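Local coordinates for protein Bse634I restriction endonuclease (Geobacillus stearothermophilus, PDB 1KNV) that acts as a type II restriction endonuclease of the PDDEXK nuclease clan, cutting DNA at specific sites, probably with the help of bound metal ions, at residues B[278-281]-B[282-285]; B[86-89]-B[90-94]; B[77-80]-B[81-85]. All coordinates share one frame; numbering follows the deposited sequence.

In the fold
Two helices of the nuclease domain meet here. Interactions 3 and 2 follow one another along helix 68-93, their centres about 14 Å apart, while interaction 1 begins helix 281-291 beside them, its centre about 13 Å from that of interaction 3 and 12 Å from that of interaction 2. Ile283 CD1 packs 3.7 Å from Ile83 CD1 and Phe280 CZ 3.8 Å from Met82 SD; farther along, a salt bridge of 2.7 Å joins Asp284 OD2 to Lys93 NZ. Interaction 3 lies nearest the calcium site observed for this protein, empty in this chain: the side chain of Ile83 is about 4 Å from that of Leu197, and the side chain of Glu80 about 7 Å from that of Asp146.

Interaction 1 of 3, residues B[278-281]-B[282-285]; sequences TSFE and DIDK
Ser279 and Asp282 bind each other in both directions at the start of helix 281-291, forming a capping box. Asp282 N donates to Ser279 OG over 3.3 Å, and Ser279 N answers with a straighter bond of 3.0 Å to Asp282 OD2 (N-H...O 168°), reaching that oxygen from above the carboxylate plane. The same oxygen takes a second donor: Thr278 N comes in on its anti lone pair, the one turned away from OD1, at 2.7 Å. Two main-chain N-H groups thus grip one oxygen from different directions, which fixes the rotation of the carboxylate. Negative charge held at a helix N-terminus is probably favoured, so the ionised form of Asp282 is likely to be stabilised.

The torsions prepare these bonds. Ser279 OG sits between its own backbone N and carbonyl carbon (chi1 65°), directed at the first turn, while Asp282 has CG beside its backbone N (chi1 -71°), which turns the carboxylate back toward the N-H groups of Thr278 and Ser279. Asp282 N also donates to Ser279 O.

On the apolar side Phe280 and Ile283 run side by side, with Phe280 CD2 4.0 Å from Ile283 CD1, which approaches the ring obliquely. Phe280 packs further against Pro39, Ile43 and Asn46, and backbone hydrogen bonds between Thr278 and Ile43 and between Phe280 and Gly41 fasten the incoming loop beside helix 43-60. On the exposed side, Lys285 N donates to Glu281 O, and the two extended side chains slant across one another. Their opposite charges probably attract, but at 4.2 Å between Glu281 OE1 and Lys285 NZ they form no salt bridge; it is the methylene Lys285 CE that touches the Glu281 carboxyl carbon, CD, at 3.8 Å.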
ATOM      1  N   THR B 278       2.642  34.656  21.043  1.00 26.72           N
ATOM      2  CA  THR B 278       2.584  36.079  21.361  1.00 26.55           C
ATOM      3  C   THR B 278       3.629  36.394  22.408  1.00 25.46           C
ATOM      4  O   THR B 278       4.389  37.349  22.283  1.00 25.22           O
ATOM      5  CB  THR B 278       1.197  36.484  21.911  1.00 27.08           C
ATOM      6  OG1 THR B 278       0.179  36.138  20.963  1.00 28.93           O
ATOM      7  CG2 THR B 278       1.146  37.984  22.155  1.00 27.10           C
ATOM      8  N   SER B 279       3.670  35.557  23.435  1.00 25.73           N
ATOM      9  CA  SER B 279       4.609  35.723  24.530  1.00 25.18           C
ATOM     10  C   SER B 279       5.588  34.586  24.496  1.00 24.36           C
ATOM     11  O   SER B 279       5.368  33.595  23.811  1.00 24.95           O
ATOM     12  CB  SER B 279       3.872  35.685  25.870  1.00 25.55           C
ATOM     13  OG  SER B 279       3.288  34.409  26.097  1.00 27.38           O
ATOM     14  N   PHE B 280       6.670  34.724  25.244  1.00 24.01           N
ATOM     15  CA  PHE B 280       7.650  33.662  25.305  1.00 24.80           C
ATOM     16  C   PHE B 280       7.062  32.454  25.996  1.00 25.32           C
ATOM     17  O   PHE B 280       7.491  31.327  25.771  1.00 26.91           O
ATOM     18  CB  PHE B 280       8.893  34.142  26.032  1.00 23.88           C
ATOM     19  CG  PHE B 280       9.694  35.079  25.222  1.00 24.50           C
ATOM     20  CD1 PHE B 280       9.299  36.401  25.090  1.00 25.39           C
ATOM     21  CD2 PHE B 280      10.780  34.621  24.492  1.00 25.09           C
ATOM     22  CE1 PHE B 280       9.970  37.261  24.235  1.00 26.51           C
ATOM     23  CE2 PHE B 280      11.461  35.459  23.635  1.00 26.14           C
ATOM     24  CZ  PHE B 280      11.056  36.789  23.503  1.00 27.04           C
ATOM     25  N   GLU B 281       6.068  32.680  26.837  1.00 25.39           N
ATOM     26  CA  GLU B 281       5.445  31.566  27.517  1.00 25.60           C
ATOM     27  C   GLU B 281       4.702  30.716  26.488  1.00 25.34           C
ATOM     28  O   GLU B 281       4.564  29.505  26.668  1.00 24.79           O
ATOM     29  CB  GLU B 281       4.474  32.064  28.588  1.00 26.54           C
ATOM     30  CG  GLU B 281       3.703  30.942  29.255  1.00 28.04           C
ATOM     31  CD  GLU B 281       2.841  31.433  30.395  1.00 30.01           C
ATOM     32  OE1 GLU B 281       2.188  32.484  30.235  1.00 31.03           O
ATOM     33  OE2 GLU B 281       2.807  30.760  31.447  1.00 31.15           O
ATOM     34  N   ASP B 282       4.221  31.353  25.418  1.00 24.44           N
ATOM     35  CA  ASP B 282       3.497  30.627  24.368  1.00 24.14           C
ATOM     36  C   ASP B 282       4.401  29.615  23.663  1.00 23.25           C
ATOM     37  O   ASP B 282       3.914  28.665  23.048  1.00 23.57           O
ATOM     38  CB  ASP B 282       2.926  31.582  23.316  1.00 24.10           C
ATOM     39  CG  ASP B 282       1.762  32.399  23.832  1.00 24.42           C
ATOM     40  OD1 ASP B 282       1.080  31.950  24.785  1.00 23.53           O
ATOM     41  OD2 ASP B 282       1.520  33.485  23.259  1.00 24.17           O
ATOM     42  N   ILE B 283       5.711  29.840  23.741  1.00 21.28           N
ATOM     43  CA  ILE B 283       6.688  28.953  23.135  1.00 20.49           C
ATOM     44  C   ILE B 283       6.753  27.687  23.981  1.00 21.09           C
ATOM     45  O   ILE B 283       6.755  26.577  23.451  1.00 21.45           O
ATOM     46  CB  ILE B 283       8.090  29.606  23.096  1.00 19.72           C
ATOM     47  CG1 ILE B 283       8.070  30.851  22.204  1.00 18.98           C
ATOM     48  CG2 ILE B 283       9.116  28.603  22.596  1.00 19.15           C
ATOM     49  CD1 ILE B 283       9.388  31.629  22.191  1.00 17.76           C
ATOM     50  N   ASP B 284       6.812  27.869  25.301  1.00 22.59           N
ATOM     51  CA  ASP B 284       6.859  26.747  26.240  1.00 23.74           C
ATOM     52  C   ASP B 284       5.582  25.914  26.135  1.00 24.24           C
ATOM     53  O   ASP B 284       5.625  24.686  26.172  1.00 23.89           O
ATOM     54  CB  ASP B 284       6.974  27.237  27.688  1.00 24.78           C
ATOM     55  CG  ASP B 284       8.279  27.931  27.982  1.00 25.14           C
ATOM     56  OD1 ASP B 284       9.217  27.842  27.164  1.00 24.70           O
ATOM     57  OD2 ASP B 284       8.359  28.560  29.061  1.00 26.70           O
ATOM     58  N   LYS B 285       4.442  26.592  26.037  1.00 25.35           N
ATOM     59  CA  LYS B 285       3.155  25.909  25.927  1.00 26.29           C
ATOM     60  C   LYS B 285       3.101  25.064  24.653  1.00 24.60           C
ATOM     61  O   LYS B 285       2.624  23.934  24.668  1.00 25.21           O
ATOM     62  CB  LYS B 285       2.008  26.924  25.940  1.00 27.02           C
ATOM     63  CG  LYS B 285       1.823  27.664  27.264  1.00 29.14           C
ATOM     64  CD  LYS B 285       0.614  28.592  27.175  1.00 31.02           C
ATOM     65  CE  LYS B 285       0.339  29.325  28.475  1.00 32.38           C
ATOM     66  NZ  LYS B 285      -0.821  30.251  28.315  1.00 33.37           N
TER

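Interaction 2 of 3, residues B[86-89]-B[90-94]; sequences QSWN and YRVKR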
ATOM      1  N   GLN B  86      14.864  30.248  23.858  1.00 20.71           N
ATOM      2  CA  GLN B  86      13.758  29.790  24.670  1.00 19.77           C
ATOM      3  C   GLN B  86      13.751  28.269  24.665  1.00 19.97           C
ATOM      4  O   GLN B  86      13.673  27.643  25.719  1.00 21.65           O
ATOM      5  CB  GLN B  86      12.433  30.347  24.131  1.00 19.01           C
ATOM      6  CG  GLN B  86      11.238  30.156  25.071  1.00 20.58           C
ATOM      7  CD  GLN B  86      11.328  30.965  26.374  1.00 21.69           C
ATOM      8  OE1 GLN B  86      10.548  30.744  27.296  1.00 23.52           O
ATOM      9  NE2 GLN B  86      12.273  31.900  26.447  1.00 20.67           N
ATOM     10  N   SER B  87      13.856  27.671  23.482  1.00 20.30           N
ATOM     11  CA  SER B  87      13.858  26.208  23.358  1.00 18.91           C
ATOM     12  C   SER B  87      14.976  25.571  24.159  1.00 18.92           C
ATOM     13  O   SER B  87      14.780  24.532  24.793  1.00 19.59           O
ATOM     14  CB  SER B  87      13.995  25.788  21.895  1.00 17.04           C
ATOM     15  OG  SER B  87      12.878  26.225  21.150  1.00 17.13           O
ATOM     16  N   TRP B  88      16.152  26.190  24.119  1.00 20.65           N
ATOM     17  CA  TRP B  88      17.307  25.678  24.848  1.00 22.37           C
ATOM     18  C   TRP B  88      17.018  25.678  26.351  1.00 23.57           C
ATOM     19  O   TRP B  88      17.308  24.698  27.033  1.00 24.55           O
ATOM     20  CB  TRP B  88      18.554  26.517  24.529  1.00 21.78           C
ATOM     21  CG  TRP B  88      19.765  26.184  25.359  1.00 21.39           C
ATOM     22  CD1 TRP B  88      19.913  26.359  26.709  1.00 22.56           C
ATOM     23  CD2 TRP B  88      21.002  25.647  24.890  1.00 21.50           C
ATOM     24  NE1 TRP B  88      21.165  25.963  27.109  1.00 22.01           N
ATOM     25  CE2 TRP B  88      21.853  25.522  26.015  1.00 21.64           C
ATOM     26  CE3 TRP B  88      21.473  25.257  23.633  1.00 21.81           C
ATOM     27  CZ2 TRP B  88      23.155  25.026  25.912  1.00 21.81           C
ATOM     28  CZ3 TRP B  88      22.770  24.764  23.534  1.00 21.75           C
ATOM     29  CH2 TRP B  88      23.595  24.652  24.668  1.00 22.00           C
ATOM     30  N   ASN B  89      16.439  26.764  26.864  1.00 23.99           N
ATOM     31  CA  ASN B  89      16.127  26.832  28.290  1.00 24.67           C
ATOM     32  C   ASN B  89      14.925  25.955  28.664  1.00 25.76           C
ATOM     33  O   ASN B  89      14.797  25.519  29.810  1.00 27.62           O
ATOM     34  CB  ASN B  89      15.868  28.282  28.720  1.00 25.36           C
ATOM     35  CG  ASN B  89      17.134  29.130  28.728  1.00 25.45           C
ATOM     36  OD1 ASN B  89      18.230  28.629  28.977  1.00 25.97           O
ATOM     37  ND2 ASN B  89      16.982  30.427  28.475  1.00 25.56           N
ATOM     38  N   TYR B  90      14.047  25.695  27.695  1.00 26.07           N
ATOM     39  CA  TYR B  90      12.870  24.859  27.919  1.00 24.57           C
ATOM     40  C   TYR B  90      13.239  23.426  28.285  1.00 23.79           C
ATOM     41  O   TYR B  90      12.713  22.877  29.253  1.00 22.16           O
ATOM     42  CB  TYR B  90      11.973  24.833  26.675  1.00 24.06           C
ATOM     43  CG  TYR B  90      10.837  23.820  26.743  1.00 23.19           C
ATOM     44  CD1 TYR B  90       9.585  24.165  27.242  1.00 22.46           C
ATOM     45  CD2 TYR B  90      11.028  22.511  26.318  1.00 23.85           C
ATOM     46  CE1 TYR B  90       8.551  23.223  27.314  1.00 21.68           C
ATOM     47  CE2 TYR B  90      10.007  21.569  26.389  1.00 23.16           C
ATOM     48  CZ  TYR B  90       8.775  21.930  26.885  1.00 22.29           C
ATOM     49  OH  TYR B  90       7.787  20.976  26.957  1.00 21.88           O
ATOM     50  N   ARG B  91      14.127  22.806  27.513  1.00 23.82           N
ATOM     51  CA  ARG B  91      14.479  21.429  27.824  1.00 24.50           C
ATOM     52  C   ARG B  91      15.246  21.361  29.129  1.00 24.94           C
ATOM     53  O   ARG B  91      15.266  20.320  29.795  1.00 24.91           O
ATOM     54  CB  ARG B  91      15.286  20.777  26.697  1.00 23.37           C
ATOM     55  CG  ARG B  91      16.633  21.379  26.423  1.00 24.39           C
ATOM     56  CD  ARG B  91      17.494  20.411  25.604  1.00 24.40           C
ATOM     57  NE  ARG B  91      17.897  19.218  26.359  1.00 23.89           N
ATOM     58  CZ  ARG B  91      18.812  19.207  27.328  1.00 23.86           C
ATOM     59  NH1 ARG B  91      19.434  20.324  27.681  1.00 23.05           N
ATOM     60  NH2 ARG B  91      19.119  18.071  27.939  1.00 24.08           N
ATOM     61  N   VAL B  92      15.869  22.473  29.506  1.00 24.82           N
ATOM     62  CA  VAL B  92      16.615  22.504  30.752  1.00 24.02           C
ATOM     63  C   VAL B  92      15.664  22.593  31.930  1.00 24.73           C
ATOM     64  O   VAL B  92      15.712  21.750  32.817  1.00 26.99           O
ATOM     65  CB  VAL B  92      17.595  23.684  30.817  1.00 23.37           C
ATOM     66  CG1 VAL B  92      18.126  23.828  32.230  1.00 23.47           C
ATOM     67  CG2 VAL B  92      18.751  23.447  29.866  1.00 22.08           C
ATOM     68  N   LYS B  93      14.780  23.587  31.941  1.00 24.01           N
ATOM     69  CA  LYS B  93      13.863  23.723  33.069  1.00 24.74           C
ATOM     70  C   LYS B  93      12.827  22.607  33.168  1.00 25.71           C
ATOM     71  O   LYS B  93      12.296  22.345  34.252  1.00 26.70           O
ATOM     72  CB  LYS B  93      13.174  25.089  33.046  1.00 23.66           C
ATOM     73  CG  LYS B  93      12.186  25.313  31.937  1.00 23.91           C
ATOM     74  CD  LYS B  93      11.713  26.740  31.996  1.00 23.03           C
ATOM     75  CE  LYS B  93      10.663  27.011  30.962  1.00 23.52           C
ATOM     76  NZ  LYS B  93      10.386  28.467  30.886  1.00 24.76           N
ATOM     77  N   ARG B  94      12.537  21.952  32.046  1.00 26.16           N
ATOM     78  CA  ARG B  94      11.582  20.843  32.027  1.00 26.35           C
ATOM     79  C   ARG B  94      12.327  19.542  32.306  1.00 26.97           C
ATOM     80  O   ARG B  94      11.712  18.491  32.468  1.00 27.22           O
ATOM     81  CB  ARG B  94      10.887  20.749  30.664  1.00 25.17           C
ATOM     82  CG  ARG B  94       9.824  21.811  30.431  1.00 25.82           C
ATOM     83  CD  ARG B  94       8.603  21.615  31.341  1.00 25.72           C
ATOM     84  NE  ARG B  94       7.485  22.477  30.943  1.00 26.51           N
ATOM     85  CZ  ARG B  94       7.448  23.796  31.110  1.00 26.10           C
ATOM     86  NH1 ARG B  94       8.462  24.423  31.687  1.00 26.06           N
ATOM     87  NH2 ARG B  94       6.408  24.496  30.670  1.00 25.97           N
TER
HETATM   88  O   HOH W   1      11.929  28.141  28.055  1.00 39.30           O
HETATM   89  O   HOH W   2      19.350  22.898  26.495  1.00 15.21           O
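Val92 lays its CG2 branch over the previous turn of the helix, 3.4 Å from Trp88 O and set obliquely against the indole. With CG1 anti to the backbone N (chi1 168°), the other methyl is the one that faces back along the helix. Arg91 crowds the same carbonyl: its CG, wedged between the residue's own N and carbonyl carbon (chi1 64°), lies 3.4 Å from Trp88 O.

Beyond CG the arginine bends at chi3, and a water joins its end to the tryptophan. Arg91 NH1 donates to this water over 2.8 Å, with the oxygen in the guanidinium plane at its edge, and the water donates in turn to Trp88 O at 2.8 Å. It also rests over one face of the indole, toward the rim, 3.4 Å above the plane. Further bonds from Arg91 NE to Tyr99 O and from Arg91 NH2 to Asn161 OD1 fix the rotation of the guanidinium, while Trp88 NE1 donates to Leu162 O.

All this decorates the last turns of helix 68-93, where the i to i+4 bonds of an alpha-helix run from Tyr90 N to Gln86 O, from Arg91 N to Ser87 O, and from Lys93 N to Asn89 O, the last 2.9 Å long and nearly straight (176°). Lys93 runs extended from CG back along the helix. Its NZ, salt-bridged to Asp284, also donates weakly over 3.2 Å to a second water, which is bound at the backbone oxygen Gln86 O.

Tyr90 turns to the neighbouring helix 281-291, touching Leu287, and it also meets Ile101 of strand 99-103. Arg94 CG lies 3.6 Å above the plane of the Tyr90 ring, toward its rim, and Tyr90 CE1 lies over one face of the Arg94 guanidinium. Both residues end on Asp288: Arg94 NH2 in a salt bridge to OD2, Tyr90 OH in a hydrogen bond to OD1.

Interaction 3 of 3, residues B[77-80]-B[81-85]; sequences TWFE and VMIAI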
ATOM      1  N   THR B  77      15.957  37.488  12.109  1.00 27.90           N
ATOM      2  CA  THR B  77      17.148  36.924  12.729  1.00 26.75           C
ATOM      3  C   THR B  77      17.026  36.968  14.245  1.00 28.67           C
ATOM      4  O   THR B  77      17.471  36.051  14.940  1.00 29.57           O
ATOM      5  CB  THR B  77      18.385  37.690  12.320  1.00 26.00           C
ATOM      6  OG1 THR B  77      18.567  37.564  10.906  1.00 26.50           O
ATOM      7  CG2 THR B  77      19.606  37.152  13.047  1.00 25.75           C
ATOM      8  N   TRP B  78      16.427  38.040  14.762  1.00 29.24           N
ATOM      9  CA  TRP B  78      16.233  38.172  16.199  1.00 28.47           C
ATOM     10  C   TRP B  78      15.209  37.140  16.664  1.00 27.94           C
ATOM     11  O   TRP B  78      15.397  36.483  17.689  1.00 29.22           O
ATOM     12  CB  TRP B  78      15.743  39.581  16.568  1.00 28.72           C
ATOM     13  CG  TRP B  78      16.803  40.643  16.493  1.00 28.97           C
ATOM     14  CD1 TRP B  78      18.143  40.491  16.739  1.00 29.20           C
ATOM     15  CD2 TRP B  78      16.606  42.026  16.190  1.00 28.91           C
ATOM     16  NE1 TRP B  78      18.788  41.695  16.606  1.00 29.23           N
ATOM     17  CE2 TRP B  78      17.869  42.654  16.270  1.00 29.33           C
ATOM     18  CE3 TRP B  78      15.485  42.798  15.858  1.00 29.19           C
ATOM     19  CZ2 TRP B  78      18.037  44.017  16.030  1.00 29.63           C
ATOM     20  CZ3 TRP B  78      15.653  44.151  15.617  1.00 28.54           C
ATOM     21  CH2 TRP B  78      16.921  44.748  15.704  1.00 29.45           C
ATOM     22  N   PHE B  79      14.127  36.993  15.908  1.00 26.42           N
ATOM     23  CA  PHE B  79      13.094  36.034  16.265  1.00 26.38           C
ATOM     24  C   PHE B  79      13.666  34.623  16.316  1.00 26.60           C
ATOM     25  O   PHE B  79      13.326  33.839  17.199  1.00 26.97           O
ATOM     26  CB  PHE B  79      11.963  36.080  15.251  1.00 25.69           C
ATOM     27  CG  PHE B  79      10.855  35.137  15.562  1.00 25.75           C
ATOM     28  CD1 PHE B  79      10.061  35.335  16.685  1.00 25.84           C
ATOM     29  CD2 PHE B  79      10.605  34.043  14.741  1.00 26.04           C
ATOM     30  CE1 PHE B  79       9.026  34.459  16.990  1.00 25.81           C
ATOM     31  CE2 PHE B  79       9.576  33.158  15.032  1.00 25.67           C
ATOM     32  CZ  PHE B  79       8.782  33.368  16.162  1.00 26.78           C
ATOM     33  N   GLU B  80      14.529  34.310  15.354  1.00 26.40           N
ATOM     34  CA  GLU B  80      15.177  33.008  15.268  1.00 26.55           C
ATOM     35  C   GLU B  80      16.012  32.765  16.514  1.00 25.71           C
ATOM     36  O   GLU B  80      16.022  31.656  17.062  1.00 24.86           O
ATOM     37  CB  GLU B  80      16.075  32.946  14.024  1.00 28.34           C
ATOM     38  CG  GLU B  80      15.339  32.624  12.718  1.00 32.39           C
ATOM     39  CD  GLU B  80      16.106  33.061  11.470  1.00 33.44           C
ATOM     40  OE1 GLU B  80      17.344  32.919  11.450  1.00 34.89           O
ATOM     41  OE2 GLU B  80      15.472  33.535  10.500  1.00 35.21           O
ATOM     42  N   VAL B  81      16.718  33.801  16.961  1.00 25.31           N
ATOM     43  CA  VAL B  81      17.546  33.682  18.158  1.00 24.41           C
ATOM     44  C   VAL B  81      16.651  33.488  19.380  1.00 24.86           C
ATOM     45  O   VAL B  81      16.951  32.674  20.254  1.00 24.90           O
ATOM     46  CB  VAL B  81      18.435  34.931  18.371  1.00 23.33           C
ATOM     47  CG1 VAL B  81      19.178  34.823  19.695  1.00 22.13           C
ATOM     48  CG2 VAL B  81      19.427  35.056  17.231  1.00 22.47           C
ATOM     49  N   MET B  82      15.543  34.225  19.428  1.00 24.89           N
ATOM     50  CA  MET B  82      14.603  34.125  20.548  1.00 25.03           C
ATOM     51  C   MET B  82      14.020  32.723  20.684  1.00 24.77           C
ATOM     52  O   MET B  82      13.964  32.162  21.784  1.00 23.35           O
ATOM     53  CB  MET B  82      13.482  35.148  20.377  1.00 25.28           C
ATOM     54  CG  MET B  82      13.958  36.567  20.612  1.00 25.29           C
ATOM     55  SD  MET B  82      12.716  37.812  20.297  1.00 24.99           S
ATOM     56  CE  MET B  82      13.690  39.301  20.634  1.00 24.40           C
ATOM     57  N   ILE B  83      13.577  32.172  19.558  1.00 24.33           N
ATOM     58  CA  ILE B  83      13.027  30.826  19.522  1.00 24.58           C
ATOM     59  C   ILE B  83      14.095  29.840  20.020  1.00 24.74           C
ATOM     60  O   ILE B  83      13.845  29.043  20.926  1.00 25.05           O
ATOM     61  CB  ILE B  83      12.605  30.455  18.078  1.00 24.34           C
ATOM     62  CG1 ILE B  83      11.327  31.200  17.717  1.00 24.48           C
ATOM     63  CG2 ILE B  83      12.369  28.961  17.951  1.00 25.27           C
ATOM     64  CD1 ILE B  83      10.166  30.884  18.639  1.00 23.87           C
ATOM     65  N   ALA B  84      15.285  29.911  19.426  1.00 23.70           N
ATOM     66  CA  ALA B  84      16.381  29.028  19.793  1.00 22.53           C
ATOM     67  C   ALA B  84      16.729  29.085  21.278  1.00 22.52           C
ATOM     68  O   ALA B  84      16.891  28.048  21.916  1.00 23.69           O
ATOM     69  CB  ALA B  84      17.612  29.356  18.958  1.00 21.90           C
ATOM     70  N   ILE B  85      16.854  30.288  21.831  1.00 22.91           N
ATOM     71  CA  ILE B  85      17.201  30.448  23.245  1.00 22.82           C
ATOM     72  C   ILE B  85      16.108  29.898  24.159  1.00 22.13           C
ATOM     73  O   ILE B  85      16.384  29.176  25.119  1.00 22.53           O
ATOM     74  CB  ILE B  85      17.436  31.944  23.594  1.00 24.08           C
ATOM     75  CG1 ILE B  85      18.640  32.474  22.818  1.00 24.37           C
ATOM     76  CG2 ILE B  85      17.648  32.119  25.102  1.00 24.64           C
ATOM     77  CD1 ILE B  85      19.915  31.742  23.110  1.00 25.59           C
TER
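Phe79 and Ile83 cross obliquely one helical turn apart, the isoleucine lying over a face of the aromatic ring. Ile83 CG1 stands 3.9 Å from the ring centroid and 20° off the normal, a CH-pi contact displaced toward the far rim, where Phe79 CZ is 3.7 Å away. The ring reaches this place because Phe79 CG is anti to the backbone N (chi1 -179°). Ile83 CD1 extends the overlap, approaching Phe79 CZ at 3.8 Å. With an alanine here in place of Phe79 the ring is gone, and Ile83 CG1 and CD1 would probably lose their aromatic cover, a gap opening on that side.

Beneath the pair, Ile83 N donates to Phe79 O at 2.9 Å. The same i to i+4 backbone bonding links Val81 N to Thr77 O, Met82 N to Trp78 O and Ala84 N to Glu80 O. Two side chains lean on these carbonyls: Met82 CG comes within 3.3 Å of Trp78 O, and Val81 CG2 within 3.2 Å of Thr77 O.

Trp78 points to another flank, among Leu30 of helix 26-33 and Leu47 and Leu50 of helix 43-60, with Trp78 NE1 hydrogen-bonded to Pro26 O. Ala84 meets Ala175 and Leu176 of helix 169-176. This is i to i+4 CH-pi packing along an alpha-helix, here one that passes close to the calcium-binding region of a PDDEXK-clan nuclease.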